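Local coordinates for STAS/SEC14 domain-containing protein (Shewanella loihica PV-4, PDB 2Q3L) that is of unknown function but adopts a SpoIIAA-like (STAS) fold and may associate with membranes and bind a ligand, at residues I54-D59 and K86-I91; H81-K86 and F107-F112. One frame throughout, in Å; residues are numbered along the deposited sequence.

How the contacts relate
Both contacts use strand 85-91 and share K86. Contact 1 pairs that strand with strand 54-66 in the middle of the sheet, with half of its residues buried. Contact 2 lies at the surface, where the approach to the same strand meets the turn that leads into the edge strand 111-115. The chemistry follows the place. Contact 1 is a regular ladder of backbone bonds with aliphatic side chains packed on its faces. Contact 2 buries much less surface and is held by one backbone bond and a bridging water. A sodium ion is bound beside it by the 107-112 side, with N105. The two are joined by V88 N, 2.8 Å from E111 O, and by the F85 ring packed on I54 and A56.

Contact 1. Residues I54-D59 and K86-I91; sequences IVALID and KRVAII
L57 and I91 meet through their branch ends, two positions out of register. L57 CG lies 3.7 Å from I91 CD1, and L57 CD2 also touches that methyl. L57 CD1 is modelled closer still, at a doubtful distance. A chi2 of 149°, away from a staggered value, sets CD1 there and suggests crowding or imprecise placement. An alanine at L57 would probably open a gap against I91 CD1 and L122 of helix 118-125, where CG and both methyls are lost. On the other face I58 CD1 reaches V88 CG1 at 3.7 Å, and I90 CD1 lies 4.0 Å from I58 CB. The strands are parallel neighbours in the sheet, and helix 68-81 connects them as a beta-alpha-beta unit. A56 N bonds to R87 O, A89 N to A56 O, I58 N to A89 O and I91 N to I58 O. The packing is looser and partly exposed at the start of the strands. Here K86 N reaches I54 O at 2.9 Å, with a bent N-H...O angle of 143°. The extended K86 chain runs beside V55, with CE 3.7 Å from V55 CG1. That same methyl sits over one face of the R87 guanidinium, whose NE bonds to L125 O.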
ATOM      1  N   ILE A  54      17.244  -0.629 -24.337  1.00 54.71           N
ATOM      2  CA  ILE A  54      17.497  -0.975 -22.979  1.00 57.60           C
ATOM      3  C   ILE A  54      17.292  -2.444 -22.692  1.00 53.34           C
ATOM      4  O   ILE A  54      16.354  -3.075 -23.183  1.00 54.19           O
ATOM      5  CB  ILE A  54      16.601  -0.116 -22.078  1.00 58.36           C
ATOM      6  CG1 ILE A  54      16.842   1.340 -22.428  1.00 65.66           C
ATOM      7  CG2 ILE A  54      16.859  -0.406 -20.592  1.00 66.79           C
ATOM      8  CD1 ILE A  54      15.960   2.247 -21.710  1.00 73.87           C
ATOM      9  N   VAL A  55      18.177  -2.984 -21.870  1.00 49.11           N
ATOM     10  CA  VAL A  55      18.011  -4.332 -21.418  1.00 48.68           C
ATOM     11  C   VAL A  55      17.921  -4.256 -19.906  1.00 48.61           C
ATOM     12  O   VAL A  55      18.704  -3.580 -19.284  1.00 49.20           O
ATOM     13  CB  VAL A  55      19.129  -5.296 -21.936  1.00 49.97           C
ATOM     14  CG1 VAL A  55      19.158  -5.277 -23.468  1.00 47.80           C
ATOM     15  CG2 VAL A  55      20.524  -4.979 -21.370  1.00 50.62           C
ATOM     16  N   ALA A  56      16.952  -4.940 -19.318  1.00 47.37           N
ATOM     17  CA  ALA A  56      16.792  -4.957 -17.850  1.00 49.25           C
ATOM     18  C   ALA A  56      16.670  -6.348 -17.218  1.00 47.74           C
ATOM     19  O   ALA A  56      16.295  -7.330 -17.883  1.00 49.32           O
ATOM     20  CB  ALA A  56      15.549  -4.141 -17.464  1.00 48.71           C
ATOM     21  N   LEU A  57      17.027  -6.406 -15.943  1.00 46.29           N
ATOM     22  CA  LEU A  57      16.850  -7.573 -15.093  1.00 45.36           C
ATOM     23  C   LEU A  57      15.922  -7.174 -13.960  1.00 46.23           C
ATOM     24  O   LEU A  57      16.126  -6.125 -13.337  1.00 45.20           O
ATOM     25  CB  LEU A  57      18.192  -8.046 -14.516  1.00 48.34           C
ATOM     26  CG  LEU A  57      18.218  -9.273 -13.563  1.00 47.17           C
ATOM     27  CD1 LEU A  57      19.468 -10.043 -13.655  1.00 52.29           C
ATOM     28  CD2 LEU A  57      18.031  -8.855 -12.135  1.00 59.36           C
ATOM     29  N   ILE A  58      14.921  -8.006 -13.669  1.00 47.95           N
ATOM     30  CA  ILE A  58      13.973  -7.739 -12.565  1.00 47.70           C
ATOM     31  C   ILE A  58      13.945  -8.999 -11.721  1.00 48.63           C
ATOM     32  O   ILE A  58      13.533 -10.056 -12.207  1.00 47.63           O
ATOM     33  CB  ILE A  58      12.542  -7.411 -13.050  1.00 48.15           C
ATOM     34  CG1 ILE A  58      12.575  -6.341 -14.149  1.00 48.40           C
ATOM     35  CG2 ILE A  58      11.638  -6.977 -11.877  1.00 46.09           C
ATOM     36  CD1 ILE A  58      11.248  -6.029 -14.713  1.00 51.47           C
ATOM     37  N   ASP A  59      14.477  -8.884 -10.501  1.00 46.97           N
ATOM     38  CA  ASP A  59      14.523  -9.979  -9.532  1.00 48.67           C
ATOM     39  C   ASP A  59      13.225  -9.857  -8.707  1.00 49.03           C
ATOM     40  O   ASP A  59      12.982  -8.861  -8.000  1.00 42.99           O
ATOM     41  CB  ASP A  59      15.819  -9.888  -8.694  1.00 46.77           C
ATOM     42  CG  ASP A  59      15.896 -10.937  -7.561  1.00 55.79           C
ATOM     43  OD1 ASP A  59      14.872 -11.531  -7.184  1.00 54.85           O
ATOM     44  OD2 ASP A  59      16.994 -11.132  -7.001  1.00 58.77           O
ATOM     45  N   LYS A  86      14.297  -3.597 -25.117  1.00 46.64           N
ATOM     46  CA  LYS A  86      14.315  -4.697 -26.094  1.00 46.28           C
ATOM     47  C   LYS A  86      14.270  -6.050 -25.428  1.00 44.88           C
ATOM     48  O   LYS A  86      13.695  -6.971 -25.981  1.00 48.29           O
ATOM     49  CB  LYS A  86      15.520  -4.661 -27.038  1.00 46.54           C
ATOM     50  CG  LYS A  86      16.867  -4.620 -26.423  1.00 50.76           C
ATOM     51  CD  LYS A  86      17.895  -4.500 -27.564  1.00 49.74           C
ATOM     52  CE  LYS A  86      19.262  -4.222 -27.034  1.00 51.83           C
ATOM     53  NZ  LYS A  86      20.230  -4.153 -28.177  1.00 53.38           N
ATOM     54  N   ARG A  87      14.926  -6.194 -24.270  1.00 47.38           N
ATOM     55  CA  ARG A  87      14.891  -7.454 -23.526  1.00 46.79           C
ATOM     56  C   ARG A  87      14.764  -7.210 -22.061  1.00 46.41           C
ATOM     57  O   ARG A  87      15.390  -6.313 -21.527  1.00 49.09           O
ATOM     58  CB  ARG A  87      16.139  -8.333 -23.757  1.00 46.19           C
ATOM     59  CG  ARG A  87      16.342  -8.791 -25.180  1.00 44.95           C
ATOM     60  CD  ARG A  87      17.501  -9.829 -25.270  1.00 49.63           C
ATOM     61  NE  ARG A  87      18.798  -9.163 -25.127  1.00 52.59           N
ATOM     62  CZ  ARG A  87      19.426  -8.526 -26.123  1.00 56.21           C
ATOM     63  NH1 ARG A  87      18.884  -8.478 -27.326  1.00 56.78           N
ATOM     64  NH2 ARG A  87      20.604  -7.930 -25.924  1.00 49.56           N
ATOM     65  N   VAL A  88      13.959  -8.051 -21.424  1.00 46.43           N
ATOM     66  CA  VAL A  88      13.790  -8.060 -19.986  1.00 47.03           C
ATOM     67  C   VAL A  88      13.885  -9.503 -19.435  1.00 47.07           C
ATOM     68  O   VAL A  88      13.102 -10.397 -19.779  1.00 46.92           O
ATOM     69  CB  VAL A  88      12.466  -7.397 -19.562  1.00 45.05           C
ATOM     70  CG1 VAL A  88      12.427  -7.223 -18.047  1.00 47.15           C
ATOM     71  CG2 VAL A  88      12.341  -6.041 -20.239  1.00 50.95           C
ATOM     72  N   ALA A  89      14.855  -9.705 -18.562  1.00 48.64           N
ATOM     73  CA  ALA A  89      15.061 -10.983 -17.882  1.00 48.47           C
ATOM     74  C   ALA A  89      14.353 -10.951 -16.540  1.00 48.23           C
ATOM     75  O   ALA A  89      14.626 -10.083 -15.757  1.00 47.42           O
ATOM     76  CB  ALA A  89      16.535 -11.211 -17.637  1.00 49.65           C
ATOM     77  N   ILE A  90      13.474 -11.920 -16.280  1.00 48.06           N
ATOM     78  CA  ILE A  90      12.837 -12.037 -14.996  1.00 50.28           C
ATOM     79  C   ILE A  90      13.482 -13.155 -14.194  1.00 48.36           C
ATOM     80  O   ILE A  90      13.567 -14.253 -14.655  1.00 50.89           O
ATOM     81  CB  ILE A  90      11.355 -12.364 -15.138  1.00 50.11           C
ATOM     82  CG1 ILE A  90      10.667 -11.328 -16.053  1.00 49.64           C
ATOM     83  CG2 ILE A  90      10.692 -12.417 -13.781  1.00 51.28           C
ATOM     84  CD1 ILE A  90      10.772  -9.933 -15.589  1.00 44.30           C
ATOM     85  N   ILE A  91      13.907 -12.858 -12.980  1.00 49.03           N
ATOM     86  CA  ILE A  91      14.526 -13.832 -12.100  1.00 49.83           C
ATOM     87  C   ILE A  91      13.567 -14.147 -10.977  1.00 48.38           C
ATOM     88  O   ILE A  91      13.217 -13.276 -10.197  1.00 47.51           O
ATOM     89  CB  ILE A  91      15.853 -13.312 -11.550  1.00 51.65           C
ATOM     90  CG1 ILE A  91      16.797 -13.112 -12.725  1.00 58.43           C
ATOM     91  CG2 ILE A  91      16.477 -14.310 -10.551  1.00 52.55           C
ATOM     92  CD1 ILE A  91      18.188 -12.795 -12.340  1.00 73.05           C
TER

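Contact 2. Residues H81-K86 and F107-F112; sequences HGKEFK and FTPGEF. With NA (sodium ion), chain C.
E111 N donates to K86 O at 2.8 Å. The bond is nearly straight at the hydrogen (176°), but the donor stands well above the carbonyl plane. Just before it, G110 CA lies 3.2 Å from F85 O. A side chain at G110 would clash with this carbonyl, so the glycine lets the two chains come close. Water 1 bridges them as well, donating to G82 O and accepting from G110 N. At the exposed side K83 CD rests on CB and CG of P109, 3.7 Å from P109 CG. The contact joins strand 85-91 to strand 111-115 across a beta-alpha-beta unit whose helix is 95-107. The E111 side chain links the contact to the metal. Its CB lies 3.7 Å from K86 O. CG is anti to the backbone N, and a bend at chi2 (62°) turns CD out of an extended course. OE1 accepts a long bond, 3.3 Å, from water 2, which is a sodium ligand. OE2 bonds to ND2 of N105. N105 binds the sodium through O and OD1, so E111 is a second-shell residue. T108 O, T108 OG1 and G110 O complete the site, with G110 O 2.2 Å from the sodium. T108 OG1 also bonds to A104 O. Six oxygen ligands suit a hard cation, and the nearby E111 carboxylate would probably offset part of its charge.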
ATOM      1  N   HIS A  81       7.256   3.689 -20.818  1.00 46.57           N
ATOM      2  CA  HIS A  81       8.683   3.375 -21.112  1.00 46.10           C
ATOM      3  C   HIS A  81       8.977   2.056 -21.716  1.00 47.08           C
ATOM      4  O   HIS A  81      10.119   1.845 -22.157  1.00 47.08           O
ATOM      5  CB  HIS A  81       9.515   3.485 -19.803  1.00 47.49           C
ATOM      6  CG  HIS A  81       9.323   4.783 -19.086  1.00 50.78           C
ATOM      7  ND1 HIS A  81       9.804   5.980 -19.580  1.00 51.44           N
ATOM      8  CD2 HIS A  81       8.647   5.085 -17.949  1.00 52.77           C
ATOM      9  CE1 HIS A  81       9.431   6.962 -18.774  1.00 55.22           C
ATOM     10  NE2 HIS A  81       8.743   6.448 -17.771  1.00 54.13           N
ATOM     11  N   GLY A  82       7.979   1.175 -21.786  1.00 45.28           N
ATOM     12  CA  GLY A  82       8.221  -0.192 -22.170  1.00 43.68           C
ATOM     13  C   GLY A  82       8.788  -0.408 -23.538  1.00 46.68           C
ATOM     14  O   GLY A  82       9.568  -1.344 -23.760  1.00 46.01           O
ATOM     15  N   LYS A  83       8.387   0.445 -24.480  1.00 48.52           N
ATOM     16  CA  LYS A  83       8.819   0.299 -25.880  1.00 48.93           C
ATOM     17  C   LYS A  83      10.356   0.497 -25.990  1.00 48.04           C
ATOM     18  O   LYS A  83      10.969   0.051 -26.947  1.00 46.61           O
ATOM     19  CB  LYS A  83       8.010   1.296 -26.766  1.00 46.67           C
ATOM     20  CG  LYS A  83       8.151   1.176 -28.297  1.00 49.70           C
ATOM     21  CD  LYS A  83       7.674  -0.182 -28.831  1.00 59.03           C
ATOM     22  CE  LYS A  83       7.843  -0.368 -30.383  1.00 57.07           C
ATOM     23  NZ  LYS A  83       7.031   0.607 -31.202  1.00 60.06           N
ATOM     24  N   GLU A  84      10.952   1.177 -24.997  1.00 47.83           N
ATOM     25  CA  GLU A  84      12.383   1.439 -24.973  1.00 51.16           C
ATOM     26  C   GLU A  84      13.215   0.267 -24.515  1.00 50.27           C
ATOM     27  O   GLU A  84      14.424   0.304 -24.633  1.00 48.40           O
ATOM     28  CB  GLU A  84      12.713   2.709 -24.152  1.00 50.33           C
ATOM     29  CG  GLU A  84      12.494   3.974 -24.945  1.00 60.14           C
ATOM     30  CD  GLU A  84      11.043   4.299 -25.233  1.00 67.80           C
ATOM     31  OE1 GLU A  84      10.308   4.531 -24.243  1.00 79.09           O
ATOM     32  OE2 GLU A  84      10.658   4.367 -26.445  1.00 57.39           O
ATOM     33  N   PHE A  85      12.560  -0.773 -23.998  1.00 51.89           N
ATOM     34  CA  PHE A  85      13.232  -2.024 -23.570  1.00 50.07           C
ATOM     35  C   PHE A  85      13.139  -3.085 -24.654  1.00 49.50           C
ATOM     36  O   PHE A  85      12.010  -3.430 -25.069  1.00 50.04           O
ATOM     37  CB  PHE A  85      12.548  -2.579 -22.324  1.00 50.30           C
ATOM     38  CG  PHE A  85      12.727  -1.718 -21.133  1.00 52.80           C
ATOM     39  CD1 PHE A  85      12.032  -0.562 -21.008  1.00 50.84           C
ATOM     40  CD2 PHE A  85      13.628  -2.055 -20.143  1.00 65.87           C
ATOM     41  CE1 PHE A  85      12.229   0.269 -19.920  1.00 55.22           C
ATOM     42  CE2 PHE A  85      13.803  -1.234 -19.052  1.00 65.73           C
ATOM     43  CZ  PHE A  85      13.115  -0.071 -18.967  1.00 56.03           C
ATOM     44  N   LYS A  86      14.297  -3.597 -25.117  1.00 46.64           N
ATOM     45  CA  LYS A  86      14.315  -4.697 -26.094  1.00 46.28           C
ATOM     46  C   LYS A  86      14.270  -6.050 -25.428  1.00 44.88           C
ATOM     47  O   LYS A  86      13.695  -6.971 -25.981  1.00 48.29           O
ATOM     48  CB  LYS A  86      15.520  -4.661 -27.038  1.00 46.54           C
ATOM     49  CG  LYS A  86      16.867  -4.620 -26.423  1.00 50.76           C
ATOM     50  CD  LYS A  86      17.895  -4.500 -27.564  1.00 49.74           C
ATOM     51  CE  LYS A  86      19.262  -4.222 -27.034  1.00 51.83           C
ATOM     52  NZ  LYS A  86      20.230  -4.153 -28.177  1.00 53.38           N
ATOM     53  N   PHE A 107       1.974  -9.454 -23.925  1.00 44.25           N
ATOM     54  CA  PHE A 107       1.488  -8.096 -23.940  1.00 44.53           C
ATOM     55  C   PHE A 107       2.463  -7.018 -24.398  1.00 48.00           C
ATOM     56  O   PHE A 107       2.048  -5.922 -24.821  1.00 46.34           O
ATOM     57  CB  PHE A 107       1.014  -7.714 -22.531  1.00 46.15           C
ATOM     58  CG  PHE A 107      -0.356  -8.196 -22.198  1.00 42.50           C
ATOM     59  CD1 PHE A 107      -1.468  -7.438 -22.539  1.00 50.32           C
ATOM     60  CD2 PHE A 107      -0.551  -9.394 -21.538  1.00 46.87           C
ATOM     61  CE1 PHE A 107      -2.756  -7.889 -22.242  1.00 50.99           C
ATOM     62  CE2 PHE A 107      -1.836  -9.836 -21.218  1.00 47.26           C
ATOM     63  CZ  PHE A 107      -2.936  -9.073 -21.584  1.00 49.62           C
ATOM     64  N   THR A 108       3.759  -7.329 -24.333  1.00 51.05           N
ATOM     65  CA  THR A 108       4.804  -6.299 -24.438  1.00 47.74           C
ATOM     66  C   THR A 108       5.642  -6.341 -25.703  1.00 48.31           C
ATOM     67  O   THR A 108       5.830  -7.438 -26.306  1.00 47.41           O
ATOM     68  CB  THR A 108       5.742  -6.445 -23.210  1.00 49.35           C
ATOM     69  OG1 THR A 108       6.221  -7.779 -23.160  1.00 45.38           O
ATOM     70  CG2 THR A 108       4.979  -6.206 -21.921  1.00 40.13           C
ATOM     71  N   PRO A 109       6.121  -5.152 -26.159  1.00 46.47           N
ATOM     72  CA  PRO A 109       6.948  -5.172 -27.370  1.00 45.72           C
ATOM     73  C   PRO A 109       8.324  -5.742 -27.146  1.00 47.64           C
ATOM     74  O   PRO A 109       8.861  -6.338 -28.049  1.00 52.83           O
ATOM     75  CB  PRO A 109       7.027  -3.689 -27.784  1.00 42.29           C
ATOM     76  CG  PRO A 109       6.770  -2.930 -26.576  1.00 46.12           C
ATOM     77  CD  PRO A 109       5.849  -3.772 -25.716  1.00 44.88           C
ATOM     78  N   GLY A 110       8.901  -5.527 -25.967  1.00 48.74           N
ATOM     79  CA  GLY A 110      10.232  -6.055 -25.637  1.00 49.60           C
ATOM     80  C   GLY A 110      10.134  -7.523 -25.304  1.00 50.34           C
ATOM     81  O   GLY A 110       9.065  -8.025 -24.962  1.00 51.84           O
ATOM     82  N   GLU A 111      11.246  -8.233 -25.350  1.00 50.27           N
ATOM     83  CA  GLU A 111      11.195  -9.676 -25.145  1.00 50.39           C
ATOM     84  C   GLU A 111      11.447  -9.939 -23.672  1.00 47.54           C
ATOM     85  O   GLU A 111      12.487  -9.611 -23.161  1.00 47.70           O
ATOM     86  CB  GLU A 111      12.230 -10.400 -26.071  1.00 50.76           C
ATOM     87  CG  GLU A 111      11.837 -11.821 -26.470  1.00 57.31           C
ATOM     88  CD  GLU A 111      10.522 -11.876 -27.288  1.00 60.16           C
ATOM     89  OE1 GLU A 111      10.361 -11.049 -28.218  1.00 71.69           O
ATOM     90  OE2 GLU A 111       9.662 -12.748 -27.015  1.00 64.76           O
ATOM     91  N   PHE A 112      10.460 -10.494 -22.999  1.00 47.69           N
ATOM     92  CA  PHE A 112      10.531 -10.895 -21.598  1.00 46.45           C
ATOM     93  C   PHE A 112      10.823 -12.400 -21.563  1.00 46.97           C
ATOM     94  O   PHE A 112      10.138 -13.159 -22.228  1.00 45.48           O
ATOM     95  CB  PHE A 112       9.186 -10.678 -20.904  1.00 48.18           C
ATOM     96  CG  PHE A 112       8.943  -9.262 -20.447  1.00 43.86           C
ATOM     97  CD1 PHE A 112       8.872  -8.221 -21.368  1.00 44.17           C
ATOM     98  CD2 PHE A 112       8.768  -8.992 -19.116  1.00 49.42           C
ATOM     99  CE1 PHE A 112       8.664  -6.937 -20.973  1.00 45.96           C
ATOM    100  CE2 PHE A 112       8.528  -7.699 -18.698  1.00 46.84           C
ATOM    101  CZ  PHE A 112       8.501  -6.663 -19.630  1.00 49.70           C
TER
HETATM  102 NA    NA C 126       7.083  -9.065 -25.163  1.00 43.66          NA
HETATM  103  O   HOH W   1       8.594  -3.990 -23.591  1.00 33.69           O
HETATM  104  O   HOH W   2       7.358 -10.041 -27.393  1.00 41.23           O